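Local coordinates for protein ornithine carbamoyltransferase, anabolic (Campylobacter jejuni subsp. jejuni, PDB 3TPF) that catalyses the reversible transfer of the carbamoyl group from carbamoyl phosphate to L-ornithine, giving L-citrulline for arginine biosynthesis, at residues E186-A191 and I202-D207. Numbering follows the deposited sequence.
Sequences EIWEFA and ISLGYD
Trp188 reaches from helix 185-198 to the edge strand 201-205 and lays the far end of its indole against Leu204 and Ile202. From CB, the first torsion sets CG anti to the backbone N (chi1 -179°), which carries the ring out from the helix toward the strand. The benzo ring does the touching, with CZ3 and CH2 as its leading atoms. CZ3 lies 3.8 Å from Leu204 CB. CH2, at the outer end of the ring, is 3.5 Å from Leu204 CB and 4.1 Å from Ile202 CG2. Leu204 CD2 sits over one face of the indole, while Ile202 CG2 approaches it obliquely.

Ile202 works with both of its branches. CG2 goes to the tryptophan. The CG1 branch is extended (chi2 178°) and brings CD1 to the helix, 4.1 Å from Ala191 CB. Ile202 CD1 also lies 4.0 Å from the backbone oxygen Ala191 O. Where side chain meets side chain, the contact between 186-191 and 202-207 is apolar throughout.

The axes of 186-191 and 202-205 come within 11.2 Å and run roughly antiparallel, at 148°. The long indole bridges much of this distance beside Leu204, while at Ala191 the backbones come closer and Ile202 CD1 reaches the helix itself. Leu163 of helix 157-169 touches Trp188, Ala191 and Ile202. On the strand, Ser203 and Gly205 make backbone hydrogen bonds with the neighbouring strand 172-176 and the residue after it. The contact thus packs the helix of a beta-alpha-beta crossover, 172-176 to 185-198 to 201-205, against its second strand, at the border of the parallel Rossmann-like sheet of the Asp/Orn-binding domain.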
loop_
_atom_site.group_PDB
_atom_site.type_symbol
_atom_site.label_atom_id
_atom_site.label_comp_id
_atom_site.label_asym_id
_atom_site.label_seq_id
_atom_site.Cartn_x
_atom_site.Cartn_y
_atom_site.Cartn_z
ATOM N N GLU B 186 25.538 -28.480 5.766
ATOM C CA GLU B 186 26.373 -27.340 5.347
ATOM C C GLU B 186 26.381 -26.227 6.411
ATOM O O GLU B 186 27.380 -25.583 6.699
ATOM C CB GLU B 186 25.886 -26.809 3.998
ATOM C CG GLU B 186 26.827 -25.816 3.321
ATOM C CD GLU B 186 26.530 -24.358 3.674
ATOM O OE1 GLU B 186 25.356 -23.955 3.806
ATOM O OE2 GLU B 186 27.508 -23.601 3.817
ATOM N N ILE B 187 25.223 -26.004 6.994
ATOM C CA ILE B 187 25.066 -24.989 8.001
ATOM C C ILE B 187 25.779 -25.410 9.266
ATOM O O ILE B 187 26.438 -24.619 9.948
ATOM C CB ILE B 187 23.587 -24.731 8.293
ATOM C CG1 ILE B 187 22.882 -24.341 7.005
ATOM C CG2 ILE B 187 23.466 -23.610 9.316
ATOM C CD1 ILE B 187 21.597 -23.597 7.229
ATOM N N TRP B 188 25.598 -26.664 9.585
ATOM C CA TRP B 188 26.144 -27.244 10.822
ATOM C C TRP B 188 27.658 -27.182 10.807
ATOM O O TRP B 188 28.287 -26.845 11.799
ATOM C CB TRP B 188 25.661 -28.684 10.995
ATOM C CG TRP B 188 26.150 -29.374 12.240
ATOM C CD1 TRP B 188 27.133 -30.302 12.288
ATOM C CD2 TRP B 188 25.656 -29.254 13.595
ATOM N NE1 TRP B 188 27.282 -30.759 13.569
ATOM C CE2 TRP B 188 26.397 -30.128 14.391
ATOM C CE3 TRP B 188 24.667 -28.492 14.202
ATOM C CZ2 TRP B 188 26.212 -30.255 15.762
ATOM C CZ3 TRP B 188 24.463 -28.628 15.595
ATOM C CH2 TRP B 188 25.246 -29.491 16.348
ATOM N N GLU B 189 28.216 -27.480 9.655
ATOM C CA GLU B 189 29.643 -27.385 9.490
ATOM C C GLU B 189 30.129 -25.980 9.725
ATOM O O GLU B 189 31.136 -25.778 10.364
ATOM C CB GLU B 189 30.127 -27.892 8.134
ATOM C CG GLU B 189 31.402 -28.683 8.314
ATOM C CD GLU B 189 31.298 -29.779 9.402
ATOM O OE1 GLU B 189 32.003 -29.719 10.446
ATOM O OE2 GLU B 189 30.488 -30.719 9.221
ATOM N N PHE B 190 29.433 -25.004 9.200
ATOM C CA PHE B 190 29.866 -23.615 9.383
ATOM C C PHE B 190 29.939 -23.301 10.866
ATOM O O PHE B 190 30.844 -22.611 11.320
ATOM C CB PHE B 190 28.916 -22.660 8.697
ATOM C CG PHE B 190 29.078 -21.236 9.125
ATOM C CD1 PHE B 190 28.393 -20.730 10.227
ATOM C CD2 PHE B 190 29.885 -20.370 8.418
ATOM C CE1 PHE B 190 28.532 -19.406 10.616
ATOM C CE2 PHE B 190 30.016 -19.030 8.811
ATOM C CZ PHE B 190 29.347 -18.564 9.912
ATOM N N ALA B 191 28.933 -23.761 11.595
ATOM C CA ALA B 191 28.805 -23.465 13.004
ATOM C C ALA B 191 29.938 -24.146 13.779
ATOM O O ALA B 191 30.534 -23.572 14.697
ATOM C CB ALA B 191 27.474 -23.940 13.522
ATOM N N ILE B 202 28.193 -25.331 21.632
ATOM C CA ILE B 202 27.024 -25.781 20.874
ATOM C C ILE B 202 26.752 -27.254 21.073
ATOM O O ILE B 202 27.638 -28.058 21.003
ATOM C CB ILE B 202 27.258 -25.611 19.366
ATOM C CG1 ILE B 202 27.593 -24.156 19.066
ATOM C CG2 ILE B 202 26.067 -26.098 18.554
ATOM C CD1 ILE B 202 27.884 -23.872 17.635
ATOM N N SER B 203 25.499 -27.591 21.328
ATOM C CA SER B 203 25.059 -28.998 21.511
ATOM C C SER B 203 23.683 -29.210 20.873
ATOM O O SER B 203 22.817 -28.360 21.006
ATOM C CB SER B 203 25.008 -29.360 22.997
ATOM O OG SER B 203 24.411 -28.317 23.751
ATOM N N LEU B 204 23.508 -30.316 20.171
ATOM C CA LEU B 204 22.226 -30.648 19.521
ATOM C C LEU B 204 21.727 -31.995 20.001
ATOM O O LEU B 204 22.478 -32.961 20.067
ATOM C CB LEU B 204 22.343 -30.667 17.990
ATOM C CG LEU B 204 21.377 -31.566 17.180
ATOM C CD1 LEU B 204 20.011 -30.907 17.130
ATOM C CD2 LEU B 204 21.873 -31.936 15.780
ATOM N N GLY B 205 20.450 -32.044 20.347
ATOM C CA GLY B 205 19.851 -33.247 20.932
ATOM C C GLY B 205 18.387 -33.371 20.582
ATOM O O GLY B 205 17.870 -32.615 19.782
ATOM N N TYR B 206 17.745 -34.377 21.167
ATOM C CA TYR B 206 16.295 -34.578 21.018
ATOM C C TYR B 206 15.569 -34.669 22.367
ATOM O O TYR B 206 14.524 -35.313 22.497
ATOM C CB TYR B 206 15.984 -35.785 20.142
ATOM C CG TYR B 206 16.527 -37.083 20.634
ATOM C CD1 TYR B 206 17.643 -37.655 20.018
ATOM C CD2 TYR B 206 15.921 -37.788 21.698
ATOM C CE1 TYR B 206 18.153 -38.883 20.459
ATOM C CE2 TYR B 206 16.428 -39.009 22.140
ATOM C CZ TYR B 206 17.542 -39.556 21.514
ATOM O OH TYR B 206 18.072 -40.768 21.922
ATOM N N ASP B 207 16.135 -33.997 23.361
ATOM C CA ASP B 207 15.598 -34.016 24.732
ATOM C C ASP B 207 15.384 -32.597 25.236
ATOM O O ASP B 207 16.333 -31.908 25.590
ATOM C CB ASP B 207 16.542 -34.749 25.672
ATOM C CG ASP B 207 15.960 -34.955 27.034
ATOM O OD1 ASP B 207 14.993 -34.267 27.394
ATOM O OD2 ASP B 207 16.445 -35.852 27.752
#